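Acyl-CoA dehydrogenase FadE3 (Mycobacterium smegmatis, PDB 4IV6) belongs to the acyl-CoA dehydrogenase family of flavoproteins, binding dihydroflavine-adenine dinucleotide in an assembly of four chains. Local coordinates at residues T13-V18 / V72-E77; Q25-V30 / L78-M83; S133-M138 / A168-T173; K182-L187 / R233-M238. One frame throughout, in Å; residues are numbered along the deposited sequence. Where two conformers were deposited one is given.

Interaction 1 (T13-V18 / V72-E77)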
# COMPACT_ATOMS: atom_id res chain seq x y z
N THR B 13 -7.98 5.21 -37.47
CA THR B 13 -6.85 5.65 -38.26
C THR B 13 -6.04 6.72 -37.54
O THR B 13 -4.80 6.66 -37.56
CB THR B 13 -7.32 6.13 -39.65
OG1 THR B 13 -7.83 5.00 -40.40
CG2 THR B 13 -6.18 6.77 -40.42
N ILE B 14 -6.71 7.70 -36.93
CA ILE B 14 -5.97 8.78 -36.24
C ILE B 14 -5.14 8.17 -35.09
O ILE B 14 -3.96 8.50 -34.94
CB ILE B 14 -6.88 9.95 -35.77
CG1 ILE B 14 -6.09 11.07 -35.10
CG2 ILE B 14 -7.87 9.54 -34.71
CD1 ILE B 14 -5.12 11.77 -36.02
N VAL B 15 -5.72 7.26 -34.32
CA VAL B 15 -4.99 6.61 -33.24
C VAL B 15 -3.75 5.91 -33.81
O VAL B 15 -2.65 6.10 -33.31
CB VAL B 15 -5.87 5.63 -32.46
CG1 VAL B 15 -5.04 4.87 -31.41
CG2 VAL B 15 -7.02 6.37 -31.77
N LYS B 16 -3.91 5.17 -34.92
CA LYS B 16 -2.78 4.48 -35.54
C LYS B 16 -1.71 5.42 -36.05
O LYS B 16 -0.52 5.16 -35.93
CB LYS B 16 -3.22 3.60 -36.70
CG LYS B 16 -4.08 2.43 -36.29
CD LYS B 16 -4.39 1.58 -37.50
CE LYS B 16 -5.77 0.95 -37.43
NZ LYS B 16 -5.77 -0.16 -36.45
N THR B 17 -2.16 6.51 -36.66
CA THR B 17 -1.27 7.53 -37.16
C THR B 17 -0.42 8.11 -36.04
O THR B 17 0.77 8.32 -36.20
CB THR B 17 -2.08 8.64 -37.83
OG1 THR B 17 -2.68 8.07 -38.99
CG2 THR B 17 -1.19 9.81 -38.26
N VAL B 18 -1.05 8.37 -34.89
CA VAL B 18 -0.35 8.95 -33.76
C VAL B 18 0.64 7.92 -33.16
O VAL B 18 1.78 8.27 -32.86
CB VAL B 18 -1.34 9.54 -32.74
CG1 VAL B 18 -0.63 10.10 -31.53
CG2 VAL B 18 -2.16 10.66 -33.39
N VAL B 72 -9.09 10.38 -25.92
CA VAL B 72 -8.25 9.86 -24.83
C VAL B 72 -7.21 8.88 -25.35
O VAL B 72 -6.09 8.84 -24.86
CB VAL B 72 -9.08 9.31 -23.65
CG1 VAL B 72 -10.00 10.40 -23.11
CG2 VAL B 72 -9.88 8.10 -24.02
N GLN B 73 -7.57 8.10 -26.36
CA GLN B 73 -6.62 7.19 -26.96
C GLN B 73 -5.51 7.95 -27.68
O GLN B 73 -4.35 7.54 -27.63
CB GLN B 73 -7.31 6.19 -27.86
CG GLN B 73 -8.15 5.17 -27.08
CD GLN B 73 -8.98 4.30 -27.98
OE1 GLN B 73 -10.22 4.31 -27.93
NE2 GLN B 73 -8.32 3.57 -28.84
N VAL B 74 -5.83 9.07 -28.31
CA VAL B 74 -4.80 9.89 -28.99
C VAL B 74 -3.87 10.49 -27.95
O VAL B 74 -2.64 10.46 -28.09
CB VAL B 74 -5.40 11.00 -29.87
CG1 VAL B 74 -4.33 11.96 -30.35
CG2 VAL B 74 -6.14 10.41 -31.05
N ALA B 75 -4.46 11.03 -26.90
CA ALA B 75 -3.66 11.63 -25.82
C ALA B 75 -2.76 10.58 -25.15
O ALA B 75 -1.58 10.82 -24.87
CB ALA B 75 -4.57 12.30 -24.81
N GLU B 76 -3.29 9.37 -24.98
CA GLU B 76 -2.54 8.29 -24.36
C GLU B 76 -1.35 7.88 -25.25
O GLU B 76 -0.26 7.68 -24.75
CB GLU B 76 -3.46 7.10 -24.10
CG GLU B 76 -2.74 5.88 -23.53
CD GLU B 76 -3.64 4.67 -23.41
OE1 GLU B 76 -3.84 4.00 -24.45
OE2 GLU B 76 -4.11 4.37 -22.28
N GLU B 77 -1.56 7.79 -26.57
CA GLU B 77 -0.50 7.41 -27.49
C GLU B 77 0.62 8.42 -27.45
O GLU B 77 1.79 8.05 -27.41
CB GLU B 77 -0.99 7.31 -28.92
CG GLU B 77 -1.85 6.10 -29.24
CD GLU B 77 -1.18 4.75 -29.02
OE1 GLU B 77 0.08 4.59 -29.10
OE2 GLU B 77 -1.98 3.83 -28.73

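Interaction 2 (Q25-V30 / L78-M83)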
# COMPACT_ATOMS: atom_id res chain seq x y z
N GLN B 25 8.95 8.80 -35.22
CA GLN B 25 9.46 10.17 -35.11
C GLN B 25 9.80 10.58 -33.70
O GLN B 25 10.82 11.22 -33.48
CB GLN B 25 8.49 11.15 -35.77
CG GLN B 25 8.00 10.65 -37.13
CD GLN B 25 7.26 11.69 -37.96
OE1 GLN B 25 7.68 12.83 -38.05
NE2 GLN B 25 6.17 11.28 -38.58
N VAL B 26 8.99 10.23 -32.72
CA VAL B 26 9.24 10.69 -31.36
C VAL B 26 10.35 9.92 -30.66
O VAL B 26 11.35 10.50 -30.20
CB VAL B 26 7.97 10.63 -30.48
CG1 VAL B 26 8.28 11.09 -29.06
CG2 VAL B 26 6.89 11.49 -31.09
N LYS B 27 10.21 8.61 -30.60
CA LYS B 27 11.14 7.78 -29.82
C LYS B 27 12.62 7.88 -30.18
O LYS B 27 13.46 7.81 -29.31
CB LYS B 27 10.70 6.33 -29.88
CG LYS B 27 9.47 6.09 -29.04
CD LYS B 27 9.16 4.62 -29.01
CE LYS B 27 8.11 4.31 -27.98
NZ LYS B 27 8.01 2.85 -27.96
N PRO B 28 12.94 8.05 -31.46
CA PRO B 28 14.36 8.18 -31.79
C PRO B 28 15.01 9.51 -31.38
O PRO B 28 16.24 9.60 -31.44
CB PRO B 28 14.37 8.07 -33.31
CG PRO B 28 13.11 7.33 -33.65
CD PRO B 28 12.11 7.85 -32.66
N VAL B 29 14.24 10.52 -31.00
CA VAL B 29 14.85 11.81 -30.65
C VAL B 29 14.54 12.28 -29.24
O VAL B 29 15.12 13.26 -28.77
CB VAL B 29 14.43 12.93 -31.64
CG1 VAL B 29 14.93 12.63 -33.05
CG2 VAL B 29 12.92 13.14 -31.64
N VAL B 30 13.64 11.58 -28.56
CA VAL B 30 13.13 12.05 -27.28
C VAL B 30 14.24 12.17 -26.22
O VAL B 30 14.32 13.17 -25.52
CB VAL B 30 11.90 11.21 -26.82
CG1 VAL B 30 12.26 9.75 -26.58
CG2 VAL B 30 11.30 11.80 -25.57
N LEU B 78 0.25 9.69 -27.49
CA LEU B 78 1.23 10.77 -27.41
C LEU B 78 2.05 10.66 -26.15
O LEU B 78 3.30 10.72 -26.20
CB LEU B 78 0.53 12.12 -27.47
CG LEU B 78 0.02 12.58 -28.81
CD1 LEU B 78 -0.73 13.87 -28.64
CD2 LEU B 78 1.16 12.78 -29.79
N ALA B 79 1.36 10.49 -25.01
CA ALA B 79 2.03 10.43 -23.70
C ALA B 79 2.91 9.22 -23.51
O ALA B 79 3.95 9.30 -22.85
CB ALA B 79 1.04 10.54 -22.56
N ARG B 80 2.49 8.10 -24.10
CA ARG B 80 3.31 6.93 -24.16
C ARG B 80 4.70 7.24 -24.75
O ARG B 80 5.72 6.81 -24.22
CB ARG B 80 2.59 5.86 -24.96
CG ARG B 80 3.32 4.54 -25.15
CD ARG B 80 2.48 3.67 -26.09
NE ARG B 80 3.29 2.56 -26.57
CZ ARG B 80 4.04 2.57 -27.67
NH1 ARG B 80 4.74 1.49 -27.92
NH2 ARG B 80 4.02 3.56 -28.55
N GLY B 81 4.74 7.99 -25.85
CA GLY B 81 6.03 8.41 -26.41
C GLY B 81 6.76 9.45 -25.57
O GLY B 81 7.95 9.34 -25.31
N TRP B 82 6.04 10.47 -25.14
CA TRP B 82 6.62 11.55 -24.36
C TRP B 82 5.49 12.36 -23.75
O TRP B 82 4.71 12.99 -24.48
CB TRP B 82 7.50 12.45 -25.23
CG TRP B 82 8.34 13.47 -24.53
CD1 TRP B 82 8.56 13.59 -23.18
CD2 TRP B 82 9.12 14.49 -25.16
NE1 TRP B 82 9.44 14.62 -22.94
CE2 TRP B 82 9.78 15.20 -24.14
CE3 TRP B 82 9.32 14.87 -26.49
CZ2 TRP B 82 10.62 16.28 -24.41
CZ3 TRP B 82 10.16 15.94 -26.74
CH2 TRP B 82 10.80 16.62 -25.70
N MET B 83 5.39 12.32 -22.41
CA MET B 83 4.29 12.96 -21.69
C MET B 83 4.14 14.41 -22.14
O MET B 83 3.02 14.91 -22.31
CB MET B 83 4.56 12.91 -20.17
CG MET B 83 3.41 13.43 -19.31
SD MET B 83 3.79 13.47 -17.54
CE MET B 83 4.89 14.88 -17.46

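Interaction 3 (S133-M138 / A168-T173). With FDA (dihydroflavine-adenine dinucleotide), chain D.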
# COMPACT_ATOMS: atom_id res chain seq x y z
N SER B 133 -4.80 25.64 -5.55
CA SER B 133 -6.02 24.99 -5.06
C SER B 133 -7.07 25.99 -4.63
O SER B 133 -8.24 25.85 -4.98
CB SER B 133 -5.71 24.05 -3.87
OG SER B 133 -4.69 23.12 -4.20
N ASP B 134 -6.67 26.97 -3.80
CA ASP B 134 -7.55 27.99 -3.28
C ASP B 134 -7.67 29.11 -4.28
O ASP B 134 -7.11 30.21 -4.09
CB ASP B 134 -6.98 28.52 -1.95
CG ASP B 134 -7.93 29.43 -1.23
OD1 ASP B 134 -9.04 29.69 -1.78
OD2 ASP B 134 -7.56 29.90 -0.12
N LEU B 135 -8.39 28.85 -5.35
CA LEU B 135 -8.52 29.83 -6.43
C LEU B 135 -9.38 31.04 -6.04
O LEU B 135 -9.21 32.14 -6.61
CB LEU B 135 -9.07 29.15 -7.66
CG LEU B 135 -8.07 28.21 -8.36
CD1 LEU B 135 -8.80 27.53 -9.50
CD2 LEU B 135 -6.80 28.92 -8.86
N GLN B 136 -10.29 30.86 -5.08
CA GLN B 136 -11.11 31.97 -4.61
C GLN B 136 -10.25 33.07 -4.02
O GLN B 136 -10.64 34.23 -4.02
CB GLN B 136 -12.13 31.51 -3.54
CG GLN B 136 -13.05 32.61 -3.04
CD GLN B 136 -13.85 33.21 -4.19
OE1 GLN B 136 -14.60 32.49 -4.85
NE2 GLN B 136 -13.66 34.51 -4.48
N ALA B 137 -9.07 32.71 -3.51
CA ALA B 137 -8.16 33.68 -2.93
C ALA B 137 -7.27 34.38 -3.97
O ALA B 137 -6.40 35.15 -3.58
CB ALA B 137 -7.28 33.02 -1.88
N MET B 138 -7.49 34.13 -5.26
CA MET B 138 -6.63 34.67 -6.30
C MET B 138 -6.59 36.20 -6.25
O MET B 138 -7.56 36.85 -5.83
CB MET B 138 -7.05 34.21 -7.68
CG MET B 138 -8.41 34.75 -8.18
SD MET B 138 -8.75 34.31 -9.90
CE MET B 138 -8.94 32.55 -9.78
N ALA B 168 -6.70 31.66 -21.65
CA ALA B 168 -7.95 31.72 -20.92
C ALA B 168 -7.61 32.01 -19.45
O ALA B 168 -7.18 31.13 -18.71
CB ALA B 168 -8.73 30.43 -21.06
N LEU B 169 -7.83 33.25 -19.05
CA LEU B 169 -7.36 33.75 -17.77
C LEU B 169 -8.50 33.82 -16.78
O LEU B 169 -9.44 34.57 -16.99
CB LEU B 169 -6.80 35.16 -17.94
CG LEU B 169 -6.19 35.81 -16.70
CD1 LEU B 169 -4.87 35.13 -16.32
CD2 LEU B 169 -5.94 37.28 -16.97
N MET B 170 -8.41 33.06 -15.69
CA MET B 170 -9.41 33.15 -14.63
C MET B 170 -8.97 34.27 -13.71
O MET B 170 -7.82 34.28 -13.24
CB MET B 170 -9.55 31.84 -13.87
CG MET B 170 -10.68 31.84 -12.84
SD MET B 170 -10.83 30.27 -11.94
CE MET B 170 -11.69 29.29 -13.12
N CYS B 171 -9.86 35.22 -13.49
CA CYS B 171 -9.54 36.44 -12.76
C CYS B 171 -10.78 37.03 -12.10
O CYS B 171 -11.89 36.63 -12.40
CB CYS B 171 -8.89 37.46 -13.69
SG CYS B 171 -9.85 37.85 -15.15
N LYS B 172 -10.58 37.94 -11.16
CA LYS B 172 -11.68 38.58 -10.45
C LYS B 172 -12.14 39.82 -11.17
O LYS B 172 -11.46 40.86 -11.15
CB LYS B 172 -11.28 38.90 -8.99
CG LYS B 172 -11.16 37.66 -8.09
CD LYS B 172 -10.73 38.01 -6.68
CE LYS B 172 -10.79 36.78 -5.79
NZ LYS B 172 -10.09 36.95 -4.50
N THR B 173 -13.32 39.73 -11.78
CA THR B 173 -13.99 40.91 -12.36
C THR B 173 -14.71 41.72 -11.29
O THR B 173 -14.97 42.89 -11.51
CB THR B 173 -14.97 40.57 -13.50
OG1 THR B 173 -15.77 39.43 -13.14
CG2 THR B 173 -14.17 40.27 -14.78
PA FDA D . -1.32 24.15 -2.83
O1A FDA D . -2.75 24.49 -3.14
O2A FDA D . -0.41 25.16 -2.20
O5B FDA D . -1.32 22.82 -1.94
C5B FDA D . -0.14 22.30 -1.29
C4B FDA D . -0.49 20.97 -0.60
O4B FDA D . -1.62 21.12 0.28
C3B FDA D . -0.91 19.90 -1.59
O3B FDA D . -0.59 18.60 -1.05
C2B FDA D . -2.40 20.12 -1.68
O2B FDA D . -3.14 18.99 -2.14
C1B FDA D . -2.72 20.37 -0.22
N9A FDA D . -3.99 21.11 -0.01
C8A FDA D . -4.20 22.42 -0.29
N7A FDA D . -5.45 22.78 0.06
C5A FDA D . -6.04 21.68 0.58
C6A FDA D . -7.35 21.35 1.13
N6A FDA D . -8.28 22.30 1.21
N1A FDA D . -7.61 20.09 1.56
C2A FDA D . -6.65 19.15 1.51
N3A FDA D . -5.42 19.37 1.00
C4A FDA D . -5.07 20.59 0.55
N1 FDA D . -1.89 25.57 -13.55
C2 FDA D . -2.52 26.27 -14.49
O2 FDA D . -3.38 27.11 -14.15
N3 FDA D . -2.25 26.11 -15.80
C4 FDA D . -1.34 25.26 -16.27
O4 FDA D . -1.11 25.17 -17.51
C4X FDA D . -0.62 24.42 -15.29
N5 FDA D . 0.35 23.55 -15.64
C5X FDA D . 1.25 23.14 -14.71
C6 FDA D . 2.48 22.59 -15.08
C7 FDA D . 3.39 22.14 -14.12
C7M FDA D . 4.73 21.58 -14.54
C8 FDA D . 3.06 22.21 -12.75
C8M FDA D . 3.97 21.74 -11.65
C9 FDA D . 1.84 22.77 -12.39
C9A FDA D . 0.94 23.25 -13.35
N10 FDA D . -0.27 23.84 -12.93
C10 FDA D . -0.94 24.66 -13.87
C1' FDA D . -0.36 24.25 -11.52
C2' FDA D . -1.08 23.15 -10.77
O2' FDA D . -2.45 23.06 -11.17
C3' FDA D . -0.96 23.44 -9.27
O3' FDA D . 0.36 23.10 -8.86
C4' FDA D . -1.95 22.67 -8.43
O4' FDA D . -3.20 23.39 -8.55
C5' FDA D . -1.56 22.66 -6.94
O5' FDA D . -1.29 23.99 -6.54
P FDA D . -0.24 24.43 -5.45
O1P FDA D . -0.54 25.91 -5.26
O2P FDA D . 1.12 24.01 -5.87
O3P FDA D . -0.68 23.54 -4.17
O HOH W 1 -12.85 36.34 -2.85
O HOH W 2 -7.61 37.71 -2.86

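Interaction 4 (K182-L187 / R233-M238)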
# COMPACT_ATOMS: atom_id res chain seq x y z
N LYS B 182 -19.07 34.59 -7.15
CA LYS B 182 -19.68 35.27 -8.28
C LYS B 182 -18.87 36.46 -8.80
O LYS B 182 -19.28 37.12 -9.73
CB LYS B 182 -21.10 35.73 -7.92
CG LYS B 182 -22.10 34.58 -7.73
CD LYS B 182 -22.29 33.70 -8.97
CE LYS B 182 -22.66 34.49 -10.22
NZ LYS B 182 -22.98 33.61 -11.39
N GLY B 183 -17.72 36.74 -8.21
CA GLY B 183 -16.83 37.77 -8.74
C GLY B 183 -15.75 37.28 -9.72
O GLY B 183 -14.90 38.06 -10.15
N VAL B 184 -15.78 36.00 -10.06
CA VAL B 184 -14.72 35.37 -10.87
C VAL B 184 -15.20 35.03 -12.26
O VAL B 184 -16.26 34.40 -12.42
CB VAL B 184 -14.18 34.09 -10.18
CG1 VAL B 184 -13.21 33.34 -11.07
CG2 VAL B 184 -13.46 34.47 -8.89
N SER B 185 -14.43 35.44 -13.27
CA SER B 185 -14.77 35.24 -14.66
C SER B 185 -13.57 34.71 -15.40
O SER B 185 -12.47 34.65 -14.85
CB SER B 185 -15.19 36.57 -15.30
OG SER B 185 -16.22 37.18 -14.54
N ILE B 186 -13.78 34.34 -16.65
CA ILE B 186 -12.69 33.93 -17.52
C ILE B 186 -12.63 34.90 -18.70
O ILE B 186 -13.65 35.19 -19.32
CB ILE B 186 -12.89 32.51 -18.00
CG1 ILE B 186 -12.76 31.52 -16.82
CG2 ILE B 186 -11.89 32.17 -19.11
CD1 ILE B 186 -13.16 30.10 -17.18
N LEU B 187 -11.44 35.42 -18.97
CA LEU B 187 -11.21 36.31 -20.09
C LEU B 187 -10.26 35.64 -21.06
O LEU B 187 -9.30 34.96 -20.63
CB LEU B 187 -10.61 37.65 -19.63
CG LEU B 187 -11.30 38.51 -18.56
CD1 LEU B 187 -10.61 39.87 -18.45
CD2 LEU B 187 -12.77 38.72 -18.82
N ARG B 233 -19.22 33.72 -13.87
CA ARG B 233 -19.49 32.32 -14.14
C ARG B 233 -18.24 31.48 -14.35
O ARG B 233 -18.31 30.29 -14.79
CB ARG B 233 -20.35 32.21 -15.39
CG ARG B 233 -21.64 32.99 -15.24
CD ARG B 233 -22.65 32.57 -16.25
NE ARG B 233 -23.91 33.25 -15.95
CZ ARG B 233 -25.09 32.89 -16.41
NH1 ARG B 233 -25.22 31.84 -17.22
NH2 ARG B 233 -26.16 33.59 -16.06
N GLY B 234 -17.11 32.07 -14.02
CA GLY B 234 -15.83 31.44 -14.20
C GLY B 234 -15.69 30.06 -13.59
O GLY B 234 -15.22 29.16 -14.27
N PHE B 235 -16.08 29.90 -12.33
CA PHE B 235 -15.99 28.59 -11.67
C PHE B 235 -16.89 27.54 -12.31
O PHE B 235 -16.46 26.41 -12.54
CB PHE B 235 -16.26 28.69 -10.16
CG PHE B 235 -15.09 29.27 -9.37
CD1 PHE B 235 -13.85 28.67 -9.41
CD2 PHE B 235 -15.24 30.43 -8.64
CE1 PHE B 235 -12.77 29.23 -8.72
CE2 PHE B 235 -14.18 30.98 -7.94
CZ PHE B 235 -12.94 30.39 -7.97
N ALA B 236 -18.11 27.91 -12.63
CA ALA B 236 -19.03 27.00 -13.29
C ALA B 236 -18.47 26.56 -14.63
O ALA B 236 -18.51 25.37 -14.98
CB ALA B 236 -20.39 27.67 -13.47
N GLN B 237 -17.95 27.51 -15.40
CA GLN B 237 -17.36 27.21 -16.70
C GLN B 237 -16.15 26.30 -16.55
O GLN B 237 -16.06 25.29 -17.27
CB GLN B 237 -16.96 28.48 -17.43
CG GLN B 237 -18.13 29.38 -17.83
CD GLN B 237 -17.69 30.77 -18.24
OE1 GLN B 237 -16.58 31.21 -17.92
NE2 GLN B 237 -18.55 31.47 -18.95
N MET B 238 -15.25 26.63 -15.63
CA MET B 238 -14.09 25.77 -15.40
C MET B 238 -14.49 24.35 -15.01
O MET B 238 -13.94 23.40 -15.53
CB MET B 238 -13.13 26.36 -14.38
CG MET B 238 -11.74 25.78 -14.48
SD MET B 238 -11.11 25.93 -16.17
CE MET B 238 -11.20 24.25 -16.74
O HOH W 3 -23.35 35.44 -13.68
O HOH W 4 -17.39 32.19 -10.76
O HOH W 5 -16.36 33.91 -17.96

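Interaction 1 (T13-V18 / V72-E77)
Val15, Val18 and Val74 all hold CG1 anti to the backbone N, with chi1 near 175°, so each valine presents both methyls as a fork, and the methyls of Val15 and Val18 on helix 9-26 face Val74 and Glu77 on helix 68-81. The two short segments run almost parallel, 5° apart and with axes 9.1 Å from each other, and Val15 lies level with Val74, as Val18 does with Glu77. Val74 works with both its branches: CG2 rests 4.1 Å from Ile14 CG1, and CG1 meets Val18 CG2 at 4.0 Å, each pair of side chains crossing at about a right angle. Val15 CG2 lies 3.9 Å from Gln73 CB and also touches Val74 CG2, while Val15 CG1 meets Glu77 CG at 4.0 Å. Glu77 bends at its second torsion (chi2 -60°), so that its methylenes serve as apolar surface; Val18 CG1 sits 3.8 Å from Glu77 CB. The Glu77 carboxylate is hydrogen-bonded to His19 and forms a salt bridge with Arg258, which would favour its charged form. This is side-by-side packing of two helices in the all-helical N-terminal domain of the acyl-CoA dehydrogenase fold. Ile50 of helix 41-50 touches Ile14 and Val18, Ile52 covers Val18 and Val74, and helix 282-310 packs on Val72 and Gln73 through Leu303, while Glu76 pairs with Arg258 and Arg299.

Interaction 2 (Q25-V30 / L78-M83)
Lys27 and Gly81 have the nearest CA atoms of the two backbones, 6.2 Å apart, and Trp82 is the first residue after helix 68-81 to leave helical torsions. Val26 holds CG1 anti to its backbone N (chi1 178°), and this methyl touches the bare backbone of Gly81, 4.1 Å from its C atom, and Trp82 CB, also at 4.1 Å. Val30 is turned differently: CG1 takes the crowded position between backbone N and carbonyl carbon, and CG2, anti to N, is laid on the indole. It makes a CH-pi contact over one face of Trp82, CG2 lying 3.7 Å from the centroid of the five-membered ring and 23° off its normal, with CD2 the closest ring atom at 3.5 Å. In the helical N-terminal domain of this family, the contact thus joins the turn between helices 9-26 and 30-35 to the junction between helices 68-81 and 83-102. Lys27, exposed to solvent, extends its chain so that NZ comes within 3.5 Å of Arg80 NH1, two like charges close together, the chains crossing obliquely. Glu23 forms salt bridges with both Lys27 and Arg80, and Glu262 with Arg80, so these carboxylates probably offset the repulsion. Arg354 of helix 352-364 packs on Val30 and donates a hydrogen bond to Gly81 O, and Met83 reaches Tyr346 of the second subunit.

Interaction 3 (S133-M138 / A168-T173)
Lys172 leaves the end of strand 166-172 with its CB directed at the loop 133-138, and from CG outward the chain is extended. CG lies 4.0 Å from Met138 CG; CD passes beside Met138 O; CE comes close to both carbonyl oxygens, Gln136 O and Met138 O. NZ then donates to both, 2.8 Å to Gln136 O and 2.9 Å to Met138 O. Each bond lies in the plane of its carbonyl, with C=O...N angles of 149° and 150°, so the ammonium is well placed at both oxygens. Two waters also sit at NZ, each accepting a weak bond from it; one accepts from Gln136 NE2, the other donates to Ala137 O. Deeper in, Met138 has CG in the crowded position (chi1 67°) and bends at its last torsion, which sets CE 3.6 Å from Met170 CG while SD approaches Met170 O at 3.5 Å. Leu135 CD1 adds a looser touch on Met170 SD, 4.2 Å away. At the start of this loop of the middle domain, Ser133 OG gives dihydroflavine-adenine dinucleotide a 2.6 Å hydrogen bond at O1A, and Asp134 accepts one from Phe274 N of the second subunit. One lysine head thus fastens two peptide oxygens of a loop lacking regular structure; its positive charge would polarise those carbonyls, and they in turn probably favour its protonated form.

Interaction 4 (K182-L187 / R233-M238)
A helix N terminus set against a strand makes up this buried contact, where the middle domain of the acyl-CoA dehydrogenase fold meets the long helix 234-270 that opens the C-terminal helical domain. Strand 184-187 and helix 234-238 have axes 7.1 Å apart at an angle of 61°, and Ser185 and Gly234 bring their CA atoms to 4.0 Å. At that distance backbone lies on backbone, the side of Gly234 without a side chain being turned to the strand. Val184 O accepts the one direct hydrogen bond, from Gly234 N at 3.0 Å, the donor standing 31° out of the carbonyl plane. A water within hydrogen-bonding distance of Val184 O accepts from Phe235 N and so extends this link to the next amide of the helix's first turn. Alongside, Val184 leans on the Phe235 ring, CG1 over one face toward its rim and CG2 3.7 Å from CE2. Ile186, with CG1 anti to its carbonyl carbon, sends CD1 past Gln237, 3.7 Å from OE1, while a second water accepts from Ile186 N and probably donates to that same OE1. At the exposed end Lys182 NZ and Arg233 NE, like charges 4.7 Å apart, share a water that accepts from both and lies in the guanidinium plane; Lys182 NZ also bonds to Gly232 O. Met170 of the neighbouring strand 166-172 packs against Val184, Phe235 and Met238, and helix 83-102 adds Phe102 on Gln237 and Val94 on Met238.

Overall arrangement
From the N terminus, helix 9-26 runs beside helix 68-81 and meets it twice. Interactions 1 and 2 alternate along the chain, so their loops cross, and they touch where Val18 packs on Leu78. Both lie in the N-terminal helical domain. After two further helices the chain reaches the middle domain, where interaction 3 draws the loop whose Ser133 bonds dihydroflavine-adenine dinucleotide onto strand 166-172. Interaction 4 follows in series and ties the next strand, 184-190, to the helix that begins the C-terminal domain. The centres of interactions 3 and 4 are 8 Å apart, and the two strands are sheet neighbours. Interactions 1 and 2 lie on the opposite side of the chain's centre.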